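MEM-A1 (Soil metagenome, PDB 6E0S) is a subclass B3 metallo-beta-lactamase from a soil metagenome that probably hydrolyses the amide bond of beta-lactam antibiotics with the help of bound zinc. Local coordinates at residues V153-Y165 / Q171-N183. Residues are numbered along the deposited sequence; the frame is centred on the assembly and turned at random.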
loop_
_atom_site.group_PDB
_atom_site.type_symbol
_atom_site.label_atom_id
_atom_site.label_comp_id
_atom_site.label_asym_id
_atom_site.label_seq_id
_atom_site.Cartn_x
_atom_site.Cartn_y
_atom_site.Cartn_z
ATOM N N VAL A 153 -13.555 2.380 9.042
ATOM C CA VAL A 153 -13.316 0.938 9.125
ATOM C C VAL A 153 -14.059 0.234 8.002
ATOM O O VAL A 153 -15.290 0.320 7.911
ATOM C CB VAL A 153 -13.738 0.385 10.494
ATOM C CG1 VAL A 153 -13.500 -1.115 10.538
ATOM C CG2 VAL A 153 -12.965 1.076 11.570
ATOM N N VAL A 154 -13.322 -0.503 7.188
ATOM C CA VAL A 154 -13.887 -1.293 6.099
ATOM C C VAL A 154 -14.210 -2.676 6.658
ATOM O O VAL A 154 -13.313 -3.371 7.150
ATOM C CB VAL A 154 -12.891 -1.380 4.934
ATOM C CG1 VAL A 154 -13.431 -2.226 3.795
ATOM C CG2 VAL A 154 -12.524 0.034 4.448
ATOM N N LYS A 155 -15.482 -3.067 6.599
ATOM C CA LYS A 155 -15.961 -4.275 7.261
ATOM C C LYS A 155 -16.417 -5.304 6.237
ATOM O O LYS A 155 -17.162 -4.973 5.322
ATOM C CB LYS A 155 -17.113 -3.938 8.207
ATOM C CG LYS A 155 -16.677 -3.182 9.449
ATOM C CD LYS A 155 -16.709 -4.112 10.658
ATOM C CE LYS A 155 -18.072 -4.752 10.787
ATOM N NZ LYS A 155 -18.180 -5.698 11.913
ATOM N N LEU A 156 -15.975 -6.548 6.399
ATOM C CA LEU A 156 -16.461 -7.648 5.568
ATOM C C LEU A 156 -16.424 -8.917 6.410
ATOM O O LEU A 156 -15.348 -9.486 6.645
ATOM C CB LEU A 156 -15.624 -7.797 4.311
ATOM C CG LEU A 156 -15.972 -8.955 3.385
ATOM C CD1 LEU A 156 -17.363 -8.786 2.839
ATOM C CD2 LEU A 156 -14.915 -8.948 2.277
ATOM N N GLY A 157 -17.588 -9.358 6.857
ATOM C CA GLY A 157 -17.667 -10.501 7.741
ATOM C C GLY A 157 -16.781 -10.309 8.957
ATOM O O GLY A 157 -16.882 -9.301 9.665
ATOM N N PRO A 158 -15.852 -11.243 9.178
ATOM C CA PRO A 158 -14.901 -11.122 10.292
ATOM C C PRO A 158 -13.717 -10.203 10.017
ATOM O O PRO A 158 -12.790 -10.154 10.827
ATOM C CB PRO A 158 -14.421 -12.567 10.459
ATOM C CG PRO A 158 -14.350 -13.058 8.937
ATOM C CD PRO A 158 -15.564 -12.402 8.297
ATOM N N LEU A 159 -13.674 -9.490 8.889
ATOM C CA LEU A 159 -12.558 -8.618 8.577
ATOM C C LEU A 159 -12.917 -7.176 8.888
ATOM O O LEU A 159 -14.032 -6.730 8.611
ATOM C CB LEU A 159 -12.156 -8.707 7.104
ATOM C CG LEU A 159 -12.030 -10.103 6.501
ATOM C CD1 LEU A 159 -11.656 -10.078 4.987
ATOM C CD2 LEU A 159 -11.027 -10.926 7.278
ATOM N N ALA A 160 -11.961 -6.436 9.438
ATOM C CA ALA A 160 -12.183 -5.020 9.755
ATOM C C ALA A 160 -10.846 -4.324 9.500
ATOM O O ALA A 160 -9.902 -4.495 10.276
ATOM C CB ALA A 160 -12.662 -4.823 11.204
ATOM N N VAL A 161 -10.760 -3.570 8.404
ATOM C CA VAL A 161 -9.521 -2.917 7.978
ATOM C C VAL A 161 -9.718 -1.403 8.050
ATOM O O VAL A 161 -10.629 -0.864 7.419
ATOM C CB VAL A 161 -9.123 -3.350 6.553
ATOM C CG1 VAL A 161 -7.783 -2.733 6.155
ATOM C CG2 VAL A 161 -9.039 -4.877 6.434
ATOM N N THR A 162 -8.835 -0.710 8.768
ATOM C CA THR A 162 -8.990 0.719 9.011
ATOM C C THR A 162 -8.148 1.518 8.027
ATOM O O THR A 162 -6.963 1.213 7.827
ATOM C CB THR A 162 -8.575 1.061 10.439
ATOM O OG1 THR A 162 -9.421 0.351 11.361
ATOM C CG2 THR A 162 -8.681 2.558 10.719
ATOM N N ALA A 163 -8.742 2.575 7.458
ATOM C CA ALA A 163 -7.981 3.512 6.635
ATOM C C ALA A 163 -7.264 4.535 7.509
ATOM O O ALA A 163 -7.885 5.201 8.360
ATOM C CB ALA A 163 -8.888 4.242 5.639
ATOM N N ARG A 164 -5.955 4.662 7.309
ATOM C CA ARG A 164 -5.166 5.694 7.982
ATOM C C ARG A 164 -4.543 6.575 6.910
ATOM O O ARG A 164 -3.580 6.169 6.256
ATOM C CB ARG A 164 -4.090 5.083 8.891
ATOM C CG ARG A 164 -4.677 4.172 9.990
ATOM C CD ARG A 164 -5.533 4.971 10.968
ATOM N NE ARG A 164 -4.810 6.055 11.664
ATOM C CZ ARG A 164 -4.173 5.934 12.834
ATOM N NH1 ARG A 164 -4.153 4.769 13.476
ATOM N NH2 ARG A 164 -3.559 6.983 13.371
ATOM N N TYR A 165 -5.083 7.775 6.729
ATOM C CA TYR A 165 -4.546 8.662 5.705
ATOM C C TYR A 165 -3.069 8.925 5.990
ATOM O O TYR A 165 -2.704 9.330 7.097
ATOM C CB TYR A 165 -5.338 9.975 5.702
ATOM C CG TYR A 165 -6.639 9.969 4.916
ATOM C CD1 TYR A 165 -7.325 8.797 4.653
ATOM C CD2 TYR A 165 -7.202 11.176 4.487
ATOM C CE1 TYR A 165 -8.538 8.817 3.890
ATOM C CE2 TYR A 165 -8.404 11.217 3.767
ATOM C CZ TYR A 165 -9.065 10.040 3.472
ATOM O OH TYR A 165 -10.246 10.100 2.753
ATOM N N GLN A 171 -0.957 12.884 -2.929
ATOM C CA GLN A 171 -1.972 13.621 -2.194
ATOM C C GLN A 171 -2.990 12.702 -1.530
ATOM O O GLN A 171 -3.684 13.140 -0.599
ATOM C CB GLN A 171 -2.680 14.594 -3.131
ATOM C CG GLN A 171 -1.793 15.731 -3.569
ATOM C CD GLN A 171 -2.512 16.628 -4.558
ATOM O OE1 GLN A 171 -2.670 16.265 -5.719
ATOM N NE2 GLN A 171 -2.972 17.773 -4.100
ATOM N N GLY A 172 -3.074 11.447 -1.963
ATOM C CA GLY A 172 -4.126 10.544 -1.514
ATOM C C GLY A 172 -3.677 9.274 -0.806
ATOM O O GLY A 172 -4.498 8.367 -0.560
ATOM N N GLY A 173 -2.390 9.193 -0.465
ATOM C CA GLY A 173 -1.855 7.950 0.083
ATOM C C GLY A 173 -2.559 7.511 1.362
ATOM O O GLY A 173 -2.902 8.328 2.227
ATOM N N VAL A 174 -2.753 6.188 1.489
ATOM C CA VAL A 174 -3.447 5.593 2.641
ATOM C C VAL A 174 -2.674 4.365 3.105
ATOM O O VAL A 174 -2.263 3.519 2.293
ATOM C CB VAL A 174 -4.916 5.203 2.337
ATOM C CG1 VAL A 174 -5.562 4.519 3.575
ATOM C CG2 VAL A 174 -5.724 6.419 1.873
ATOM N N SER A 175 -2.433 4.288 4.413
ATOM C CA SER A 175 -1.955 3.063 5.041
ATOM C C SER A 175 -3.145 2.368 5.707
ATOM O O SER A 175 -4.072 3.024 6.173
ATOM C CB SER A 175 -0.857 3.361 6.063
ATOM O OG SER A 175 0.219 4.070 5.423
ATOM N N TRP A 176 -3.097 1.037 5.768
ATOM C CA TRP A 176 -4.232 0.226 6.193
ATOM C C TRP A 176 -3.867 -0.676 7.369
ATOM O O TRP A 176 -2.798 -1.302 7.379
ATOM C CB TRP A 176 -4.723 -0.616 5.014
ATOM C CG TRP A 176 -5.139 0.181 3.839
ATOM C CD1 TRP A 176 -4.347 0.534 2.758
ATOM C CD2 TRP A 176 -6.437 0.703 3.579
ATOM N NE1 TRP A 176 -5.107 1.232 1.842
ATOM C CE2 TRP A 176 -6.388 1.338 2.315
ATOM C CE3 TRP A 176 -7.647 0.689 4.280
ATOM C CZ2 TRP A 176 -7.507 1.962 1.751
ATOM C CZ3 TRP A 176 -8.746 1.299 3.720
ATOM C CH2 TRP A 176 -8.668 1.925 2.456
ATOM N N THR A 177 -4.746 -0.769 8.368
ATOM C CA THR A 177 -4.422 -1.563 9.555
ATOM C C THR A 177 -5.561 -2.535 9.885
ATOM O O THR A 177 -6.741 -2.255 9.645
ATOM C CB THR A 177 -4.122 -0.692 10.784
ATOM O OG1 THR A 177 -5.305 0.017 11.151
ATOM C CG2 THR A 177 -3.003 0.337 10.501
ATOM N N TRP A 178 -5.190 -3.703 10.412
ATOM C CA TRP A 178 -6.167 -4.720 10.799
ATOM C C TRP A 178 -5.478 -5.688 11.745
ATOM O O TRP A 178 -4.264 -5.638 11.942
ATOM C CB TRP A 178 -6.771 -5.473 9.590
ATOM C CG TRP A 178 -5.813 -6.340 8.786
ATOM C CD1 TRP A 178 -5.785 -7.705 8.746
ATOM C CD2 TRP A 178 -4.802 -5.898 7.863
ATOM N NE1 TRP A 178 -4.809 -8.139 7.886
ATOM C CE2 TRP A 178 -4.184 -7.049 7.339
ATOM C CE3 TRP A 178 -4.338 -4.640 7.450
ATOM C CZ2 TRP A 178 -3.138 -6.984 6.416
ATOM C CZ3 TRP A 178 -3.296 -4.584 6.526
ATOM C CH2 TRP A 178 -2.721 -5.736 6.016
ATOM N N ARG A 179 -6.266 -6.559 12.361
ATOM C CA ARG A 179 -5.713 -7.602 13.216
ATOM C C ARG A 179 -5.956 -8.947 12.557
ATOM O O ARG A 179 -7.040 -9.187 12.016
ATOM C CB ARG A 179 -6.360 -7.580 14.616
ATOM C CG ARG A 179 -5.928 -6.358 15.398
ATOM C CD ARG A 179 -6.182 -6.509 16.906
ATOM N NE ARG A 179 -5.227 -7.398 17.554
ATOM C CZ ARG A 179 -4.041 -7.027 18.049
ATOM N NH1 ARG A 179 -3.626 -5.771 18.003
ATOM N NH2 ARG A 179 -3.272 -7.929 18.611
ATOM N N ALA A 180 -4.939 -9.813 12.591
ATOM C CA ALA A 180 -5.039 -11.184 12.119
ATOM C C ALA A 180 -4.837 -12.099 13.316
ATOM O O ALA A 180 -4.256 -11.687 14.326
ATOM C CB ALA A 180 -4.015 -11.507 11.006
ATOM N N THR A 181 -5.358 -13.327 13.216
ATOM C CA THR A 181 -5.364 -14.265 14.332
ATOM C C THR A 181 -5.054 -15.668 13.842
ATOM O O THR A 181 -5.483 -16.072 12.756
ATOM C CB THR A 181 -6.723 -14.295 15.090
ATOM O OG1 THR A 181 -7.763 -14.672 14.180
ATOM C CG2 THR A 181 -7.063 -12.938 15.694
ATOM N N GLU A 182 -4.319 -16.423 14.655
ATOM C CA GLU A 182 -4.072 -17.826 14.343
ATOM C C GLU A 182 -3.613 -18.514 15.610
ATOM O O GLU A 182 -2.859 -17.929 16.379
ATOM C CB GLU A 182 -3.031 -18.015 13.218
ATOM C CG GLU A 182 -1.648 -17.479 13.490
ATOM C CD GLU A 182 -0.589 -17.966 12.470
ATOM O OE1 GLU A 182 0.457 -18.517 12.885
ATOM O OE2 GLU A 182 -0.778 -17.757 11.256
ATOM N N ASN A 183 -4.088 -19.742 15.831
ATOM C CA ASN A 183 -3.592 -20.594 16.926
ATOM C C ASN A 183 -3.636 -19.886 18.292
ATOM O O ASN A 183 -2.753 -20.073 19.143
ATOM C CB ASN A 183 -2.170 -21.077 16.610
ATOM C CG ASN A 183 -1.714 -22.239 17.497
ATOM O OD1 ASN A 183 -2.527 -22.988 18.054
ATOM N ND2 ASN A 183 -0.395 -22.395 17.624
HETATM O O HOH W 1 -9.148 -6.161 12.287
HETATM O O HOH W 2 -9.106 -2.210 11.822
HETATM O O HOH W 3 -9.687 -7.967 10.318
HETATM O O HOH W 4 -5.055 2.245 13.031
#
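The indole of Trp176 reaches across to the neighbouring strand, where its CZ3 lies 3.5 Å from Ala163 CB and its six-membered ring continues to Val154 CG2 on the strand beyond. With CG beside the backbone N (chi1 -59°) and the ring turned steeply (chi2 93°), the indole leans across the strands, over Ala163, and Val174 CG1 of its own strand lies 3.5 Å above one face, displaced toward the rim. Val161 is shared by two tryptophans: its CG1 meets Trp176 CB at 3.9 Å, the two side chains crossing at about a right angle, whereas Val161 and Trp178 lie side by side, pointing the same way, with CG2 against Trp178 CB. Strands 159-165 and 174-182 form an antiparallel hairpin in the second sheet of the metallo-beta-lactamase alphabeta/betaalpha sandwich, and this apolar face packs on Leu88 and Ile50 of the first sheet; the indole N-H of Trp176 is bonded to Asn89 O. The opposite face is polar and watered. On it the Thr162 and Thr177 side chains cross at a slant, Thr162 CB 3.5 Å from Thr177 OG1, while the backbones of this hydrogen-bonded pair are joined both ways. One water joins Thr162 OG1 to Ala160 O and Thr177 O; another, in the guanidinium plane of Arg164, lies 2.7 Å from NH1 and 2.9 Å from Thr177 OG1. Past Tyr165, whose CD1 is 4.0 Å from Val174 CG2, the connection between the strands carries the zinc ligand His169.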